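Cytochrome (PDB 2XTS) probably carries electrons through a covalently bound heme c, as the N-terminal part of the cytochrome subunit of sulfane dehydrogenase SoxCD, which oxidises protein-bound sulfur. Local coordinates at residues 78-90 with 135-147. Numbering follows the deposited sequence.
Sequences TIGSYWPYLSTVY and FTQVVLPNAEGFY. With HEC (heme c), chain U; GOL (glycerol), chain B.
With CG anti to the backbone N (chi1 -170°), Y82 brings its ring back to F146, although its CB starts out pointing away; F146 CG lies anti to its carbonyl carbon, and the two rings meet as a T-shaped pair. Segment 135-147 lies along the short helix 79-82 and the start of helix 86-96 of the cytochrome c fold. The F146 edge addresses one face of Y82, planes at 62° and ring centroids 5.0 Å apart, and P84 CD lies 3.6 Å from F146 CE1. N142 ND2 donates almost straight (170°) to Y82 O at 2.9 Å; Y82 O lies in the amide plane of N142, while ND2 is tilted from the Y82 carbonyl plane. Y82 OH hydrogen-bonds to T247 OG1 of the sulfite dehydrogenase chain; a strand of that chain pairs in parallel with F146 and Y147. Replacing Y82 by an alanine removes ring and hydroxyl, which would probably leave the F146 edge without a facing ring and T247 OG1 without this partner. L140 CD1 nestles against the backbone of W83 and Y85, 3.5 Å from W83 O, while the W83 indole edge abuts a heme propionate. Waters bridge the two backbones, one joining P84 O to L140 N. At the far end L86 CD2 sits over the F135 face, 3.8 Å from the ring centroid.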
loop_
_atom_site.group_PDB
_atom_site.type_symbol
_atom_site.label_atom_id
_atom_site.label_comp_id
_atom_site.label_asym_id
_atom_site.label_seq_id
_atom_site.Cartn_x
_atom_site.Cartn_y
_atom_site.Cartn_z
ATOM N N THR D 78 36.288 17.529 -8.018
ATOM C CA THR D 78 36.550 16.871 -9.291
ATOM C C THR D 78 37.458 15.667 -9.032
ATOM O O THR D 78 37.945 15.437 -7.920
ATOM C CB THR D 78 37.276 17.803 -10.276
ATOM O OG1 THR D 78 38.622 18.034 -9.829
ATOM C CG2 THR D 78 36.519 19.115 -10.465
ATOM N N ILE D 79 37.716 14.893 -10.069
ATOM C CA ILE D 79 38.681 13.808 -9.974
ATOM C C ILE D 79 39.965 14.279 -9.303
ATOM O O ILE D 79 40.433 13.677 -8.342
ATOM C CB ILE D 79 38.997 13.216 -11.369
ATOM C CG1 ILE D 79 37.766 12.549 -11.984
ATOM C CG2 ILE D 79 40.164 12.254 -11.282
ATOM C CD1 ILE D 79 37.961 12.117 -13.430
ATOM N N GLY D 80 40.516 15.382 -9.801
ATOM C CA GLY D 80 41.786 15.878 -9.298
ATOM C C GLY D 80 41.725 16.529 -7.929
ATOM O O GLY D 80 42.619 16.359 -7.129
ATOM N N SER D 81 40.665 17.272 -7.646
ATOM C CA SER D 81 40.583 18.001 -6.382
ATOM C C SER D 81 40.061 17.176 -5.230
ATOM O O SER D 81 40.270 17.528 -4.087
ATOM C CB SER D 81 39.708 19.246 -6.520
ATOM O OG SER D 81 38.340 18.915 -6.554
ATOM N N TYR D 82 39.350 16.097 -5.539
ATOM C CA TYR D 82 38.534 15.388 -4.546
ATOM C C TYR D 82 38.606 13.863 -4.540
ATOM O O TYR D 82 38.510 13.264 -3.470
ATOM C CB TYR D 82 37.082 15.825 -4.656
ATOM C CG TYR D 82 36.162 15.356 -3.554
ATOM C CD1 TYR D 82 36.320 15.813 -2.262
ATOM C CD2 TYR D 82 35.089 14.522 -3.815
ATOM C CE1 TYR D 82 35.459 15.394 -1.243
ATOM C CE2 TYR D 82 34.227 14.127 -2.824
ATOM C CZ TYR D 82 34.415 14.558 -1.530
ATOM O OH TYR D 82 33.549 14.215 -0.511
ATOM N N TRP D 83 38.680 13.227 -5.701
ATOM C CA TRP D 83 38.580 11.758 -5.672
ATOM C C TRP D 83 39.803 11.136 -5.017
ATOM O O TRP D 83 40.924 11.604 -5.208
ATOM C CB TRP D 83 38.419 11.157 -7.067
ATOM C CG TRP D 83 37.112 11.456 -7.760
ATOM C CD1 TRP D 83 36.292 12.556 -7.618
ATOM C CD2 TRP D 83 36.499 10.628 -8.742
ATOM N NE1 TRP D 83 35.221 12.442 -8.461
ATOM C CE2 TRP D 83 35.340 11.287 -9.186
ATOM C CE3 TRP D 83 36.844 9.405 -9.315
ATOM C CZ2 TRP D 83 34.488 10.730 -10.127
ATOM C CZ3 TRP D 83 36.013 8.869 -10.272
ATOM C CH2 TRP D 83 34.852 9.534 -10.667
ATOM N N PRO D 84 39.609 10.042 -4.284
ATOM C CA PRO D 84 40.757 9.435 -3.617
ATOM C C PRO D 84 41.599 8.486 -4.483
ATOM O O PRO D 84 42.811 8.398 -4.262
ATOM C CB PRO D 84 40.116 8.698 -2.436
ATOM C CG PRO D 84 38.749 8.354 -2.947
ATOM C CD PRO D 84 38.323 9.494 -3.814
ATOM N N TYR D 85 40.961 7.752 -5.402
ATOM C CA TYR D 85 41.610 6.638 -6.114
ATOM C C TYR D 85 41.381 6.678 -7.616
ATOM O O TYR D 85 40.270 6.942 -8.091
ATOM C CB TYR D 85 41.059 5.288 -5.599
ATOM C CG TYR D 85 41.153 5.143 -4.097
ATOM C CD1 TYR D 85 42.395 5.167 -3.465
ATOM C CD2 TYR D 85 40.021 5.027 -3.296
ATOM C CE1 TYR D 85 42.498 5.107 -2.076
ATOM C CE2 TYR D 85 40.124 4.929 -1.923
ATOM C CZ TYR D 85 41.349 4.980 -1.324
ATOM O OH TYR D 85 41.435 4.895 0.049
ATOM N N LEU D 86 42.415 6.310 -8.354
ATOM C CA LEU D 86 42.335 6.199 -9.801
ATOM C C LEU D 86 41.467 5.046 -10.234
ATOM O O LEU D 86 40.843 5.129 -11.288
ATOM C CB LEU D 86 43.741 6.075 -10.399
ATOM C CG LEU D 86 43.806 6.281 -11.905
ATOM C CD1 LEU D 86 43.380 7.679 -12.261
ATOM C CD2 LEU D 86 45.184 5.976 -12.433
ATOM N N SER D 87 41.428 3.981 -9.442
ATOM C CA SER D 87 40.606 2.836 -9.780
ATOM C C SER D 87 39.186 3.239 -10.135
ATOM O O SER D 87 38.598 2.721 -11.087
ATOM C CB SER D 87 40.576 1.851 -8.629
ATOM O OG SER D 87 40.193 2.474 -7.437
ATOM N N THR D 88 38.623 4.157 -9.360
ATOM C CA THR D 88 37.240 4.578 -9.538
ATOM C C THR D 88 37.040 5.221 -10.904
ATOM O O THR D 88 35.985 5.086 -11.519
ATOM C CB THR D 88 36.851 5.556 -8.441
ATOM O OG1 THR D 88 37.347 5.086 -7.179
ATOM C CG2 THR D 88 35.351 5.783 -8.393
ATOM N N VAL D 89 38.040 5.970 -11.355
ATOM C CA VAL D 89 37.950 6.645 -12.649
ATOM C C VAL D 89 37.816 5.613 -13.773
ATOM O O VAL D 89 36.913 5.657 -14.594
ATOM C CB VAL D 89 39.162 7.530 -12.923
ATOM C CG1 VAL D 89 39.008 8.268 -14.254
ATOM C CG2 VAL D 89 39.358 8.548 -11.774
ATOM N N TYR D 90 38.737 4.665 -13.783
ATOM C CA TYR D 90 38.710 3.631 -14.777
ATOM C C TYR D 90 37.379 2.906 -14.769
ATOM O O TYR D 90 36.728 2.702 -15.796
ATOM C CB TYR D 90 39.879 2.643 -14.517
ATOM C CG TYR D 90 39.967 1.613 -15.608
ATOM C CD1 TYR D 90 39.054 0.567 -15.669
ATOM C CD2 TYR D 90 40.943 1.696 -16.600
ATOM C CE1 TYR D 90 39.097 -0.369 -16.699
ATOM C CE2 TYR D 90 40.995 0.761 -17.621
ATOM C CZ TYR D 90 40.061 -0.252 -17.673
ATOM O OH TYR D 90 40.120 -1.183 -18.677
ATOM N N PHE D 135 49.500 1.318 -13.149
ATOM C CA PHE D 135 48.281 1.968 -12.713
ATOM C C PHE D 135 48.314 2.287 -11.213
ATOM O O PHE D 135 47.974 3.416 -10.806
ATOM C CB PHE D 135 47.106 1.047 -13.033
ATOM C CG PHE D 135 45.741 1.672 -12.830
ATOM C CD1 PHE D 135 45.146 1.718 -11.570
ATOM C CD2 PHE D 135 45.035 2.188 -13.910
ATOM C CE1 PHE D 135 43.878 2.244 -11.414
ATOM C CE2 PHE D 135 43.746 2.712 -13.742
ATOM C CZ PHE D 135 43.204 2.758 -12.496
ATOM N N THR D 136 48.714 1.312 -10.400
ATOM C CA THR D 136 48.687 1.495 -8.945
ATOM C C THR D 136 49.817 2.368 -8.415
ATOM O O THR D 136 49.842 2.659 -7.225
ATOM C CB THR D 136 48.671 0.161 -8.189
ATOM O OG1 THR D 136 49.846 -0.598 -8.510
ATOM C CG2 THR D 136 47.403 -0.634 -8.523
ATOM N N GLN D 137 50.723 2.826 -9.280
ATOM C CA GLN D 137 51.723 3.834 -8.867
ATOM C C GLN D 137 51.142 5.244 -8.798
ATOM O O GLN D 137 51.742 6.155 -8.211
ATOM C CB GLN D 137 52.908 3.839 -9.832
ATOM C CG GLN D 137 53.670 2.528 -9.858
ATOM C CD GLN D 137 54.738 2.496 -10.927
ATOM O OE1 GLN D 137 55.179 3.529 -11.414
ATOM N NE2 GLN D 137 55.151 1.298 -11.303
ATOM N N VAL D 138 49.980 5.445 -9.422
ATOM C CA VAL D 138 49.353 6.765 -9.428
ATOM C C VAL D 138 48.628 7.000 -8.117
ATOM O O VAL D 138 47.832 6.152 -7.686
ATOM C CB VAL D 138 48.380 6.924 -10.608
ATOM C CG1 VAL D 138 47.669 8.304 -10.525
ATOM C CG2 VAL D 138 49.111 6.730 -11.941
ATOM N N VAL D 139 48.937 8.121 -7.471
ATOM C CA VAL D 139 48.310 8.502 -6.210
ATOM C C VAL D 139 47.659 9.847 -6.464
ATOM O O VAL D 139 48.328 10.786 -6.874
ATOM C CB VAL D 139 49.338 8.583 -5.056
ATOM C CG1 VAL D 139 48.660 9.019 -3.764
ATOM C CG2 VAL D 139 50.041 7.242 -4.871
ATOM N N LEU D 140 46.352 9.931 -6.243
ATOM C CA LEU D 140 45.630 11.171 -6.458
ATOM C C LEU D 140 45.830 12.142 -5.299
ATOM O O LEU D 140 46.054 11.714 -4.149
ATOM C CB LEU D 140 44.131 10.893 -6.668
ATOM C CG LEU D 140 43.764 10.115 -7.932
ATOM C CD1 LEU D 140 42.256 10.046 -8.078
ATOM C CD2 LEU D 140 44.424 10.727 -9.178
ATOM N N PRO D 141 45.701 13.452 -5.582
ATOM C CA PRO D 141 45.941 14.440 -4.541
ATOM C C PRO D 141 45.146 14.221 -3.252
ATOM O O PRO D 141 45.665 14.463 -2.166
ATOM C CB PRO D 141 45.518 15.749 -5.216
ATOM C CG PRO D 141 45.921 15.543 -6.632
ATOM C CD PRO D 141 45.571 14.087 -6.906
ATOM N N ASN D 142 43.872 13.842 -3.370
ATOM C CA ASN D 142 43.011 13.696 -2.199
ATOM C C ASN D 142 42.896 12.256 -1.680
ATOM O O ASN D 142 41.907 11.907 -1.023
ATOM C CB ASN D 142 41.623 14.284 -2.466
ATOM C CG ASN D 142 40.936 14.753 -1.216
ATOM O OD1 ASN D 142 41.583 15.309 -0.337
ATOM N ND2 ASN D 142 39.625 14.617 -1.157
ATOM N N ALA D 143 43.894 11.423 -1.978
ATOM C CA ALA D 143 43.929 10.042 -1.495
ATOM C C ALA D 143 43.697 9.900 -0.002
ATOM O O ALA D 143 43.120 8.914 0.435
ATOM C CB ALA D 143 45.266 9.405 -1.853
ATOM N N GLU D 144 44.138 10.882 0.778
ATOM C CA GLU D 144 44.048 10.817 2.253
ATOM C C GLU D 144 42.949 11.719 2.805
ATOM O O GLU D 144 42.915 12.027 3.990
ATOM C CB GLU D 144 45.404 11.143 2.908
ATOM C CG GLU D 144 46.515 10.174 2.524
ATOM C CD GLU D 144 47.853 10.515 3.163
ATOM O OE1 GLU D 144 47.880 11.259 4.170
ATOM O OE2 GLU D 144 48.880 10.026 2.644
ATOM N N GLY D 145 42.026 12.111 1.929
ATOM C CA GLY D 145 41.009 13.086 2.273
ATOM C C GLY D 145 39.728 12.597 2.908
ATOM O O GLY D 145 38.826 13.397 3.118
ATOM N N PHE D 146 39.611 11.291 3.148
ATOM C CA PHE D 146 38.369 10.678 3.646
ATOM C C PHE D 146 38.619 9.875 4.908
ATOM O O PHE D 146 39.704 9.326 5.127
ATOM C CB PHE D 146 37.778 9.751 2.573
ATOM C CG PHE D 146 37.470 10.452 1.301
ATOM C CD1 PHE D 146 38.486 10.716 0.378
ATOM C CD2 PHE D 146 36.187 10.906 1.041
ATOM C CE1 PHE D 146 38.218 11.401 -0.771
ATOM C CE2 PHE D 146 35.897 11.580 -0.126
ATOM C CZ PHE D 146 36.920 11.869 -1.020
ATOM N N TYR D 147 37.586 9.747 5.730
ATOM C CA TYR D 147 37.656 8.868 6.895
ATOM C C TYR D 147 36.290 8.258 7.111
ATOM O O TYR D 147 35.285 8.894 6.823
ATOM C CB TYR D 147 38.155 9.619 8.132
ATOM C CG TYR D 147 37.356 10.857 8.492
ATOM C CD1 TYR D 147 37.682 12.091 7.961
ATOM C CD2 TYR D 147 36.333 10.815 9.414
ATOM C CE1 TYR D 147 36.990 13.232 8.294
ATOM C CE2 TYR D 147 35.623 11.964 9.763
ATOM C CZ TYR D 147 35.947 13.165 9.205
ATOM O OH TYR D 147 35.246 14.277 9.591
HETATM FE FE HEC U . 30.258 11.659 -18.319
HETATM C CHA HEC U . 29.577 11.768 -14.993
HETATM C CHB HEC U . 33.418 10.679 -17.655
HETATM C CHC HEC U . 30.777 11.204 -21.615
HETATM C CHD HEC U . 27.346 13.207 -18.978
HETATM N NA HEC U . 31.285 11.300 -16.660
HETATM C C1A HEC U . 30.854 11.473 -15.361
HETATM C C2A HEC U . 31.960 11.229 -14.437
HETATM C C3A HEC U . 33.040 10.928 -15.179
HETATM C C4A HEC U . 32.617 10.964 -16.576
HETATM C CMA HEC U . 34.450 10.557 -14.690
HETATM C CAA HEC U . 31.857 11.332 -12.896
HETATM C CBA HEC U . 32.026 12.776 -12.416
HETATM C CGA HEC U . 32.016 12.930 -10.927
HETATM O O1A HEC U . 31.366 12.144 -10.253
HETATM O O2A HEC U . 32.696 13.890 -10.488
HETATM N NB HEC U . 31.784 11.018 -19.403
HETATM C C1B HEC U . 33.012 10.628 -18.959
HETATM C C2B HEC U . 33.736 10.059 -20.083
HETATM C C3B HEC U . 33.010 10.215 -21.172
HETATM C C4B HEC U . 31.764 10.797 -20.776
HETATM C CMB HEC U . 35.215 9.606 -19.940
HETATM C CAB HEC U . 33.357 9.761 -22.596
HETATM C CBB HEC U . 33.729 8.258 -22.599
HETATM N NC HEC U . 29.258 12.113 -19.993
HETATM C C1C HEC U . 29.644 11.877 -21.291
HETATM C C2C HEC U . 28.657 12.398 -22.189
HETATM C C3C HEC U . 27.737 12.996 -21.436
HETATM C C4C HEC U . 28.099 12.826 -20.050
HETATM C CMC HEC U . 28.760 12.367 -23.735
HETATM C CAC HEC U . 26.510 13.795 -21.862
HETATM C CBC HEC U . 25.516 13.285 -22.858
HETATM N ND HEC U . 28.742 12.328 -17.209
HETATM C C1D HEC U . 27.565 12.866 -17.676
HETATM C C2D HEC U . 26.623 13.071 -16.629
HETATM C C3D HEC U . 27.306 12.610 -15.425
HETATM C C4D HEC U . 28.602 12.208 -15.836
HETATM C CMD HEC U . 25.196 13.594 -16.668
HETATM C CAD HEC U . 26.710 12.580 -14.028
HETATM C CBD HEC U . 26.026 11.230 -13.809
HETATM C CGD HEC U . 25.400 11.098 -12.460
HETATM O O1D HEC U . 25.652 11.941 -11.574
HETATM O O2D HEC U . 24.751 10.052 -12.228
HETATM C C1 GOL B . 43.043 18.999 -3.274
HETATM O O1 GOL B . 41.877 19.724 -3.542
HETATM C C2 GOL B . 42.923 18.409 -1.891
HETATM O O2 GOL B . 42.919 19.456 -0.940
HETATM C C3 GOL B . 44.070 17.456 -1.604
HETATM O O3 GOL B . 43.863 16.819 -0.366
HETATM O O HOH W 1 42.398 13.818 -5.746
HETATM O O HOH W 2 45.232 7.514 -4.958
HETATM O O HOH W 3 43.891 6.324 0.892
HETATM O O HOH W 4 45.005 5.905 -7.040
#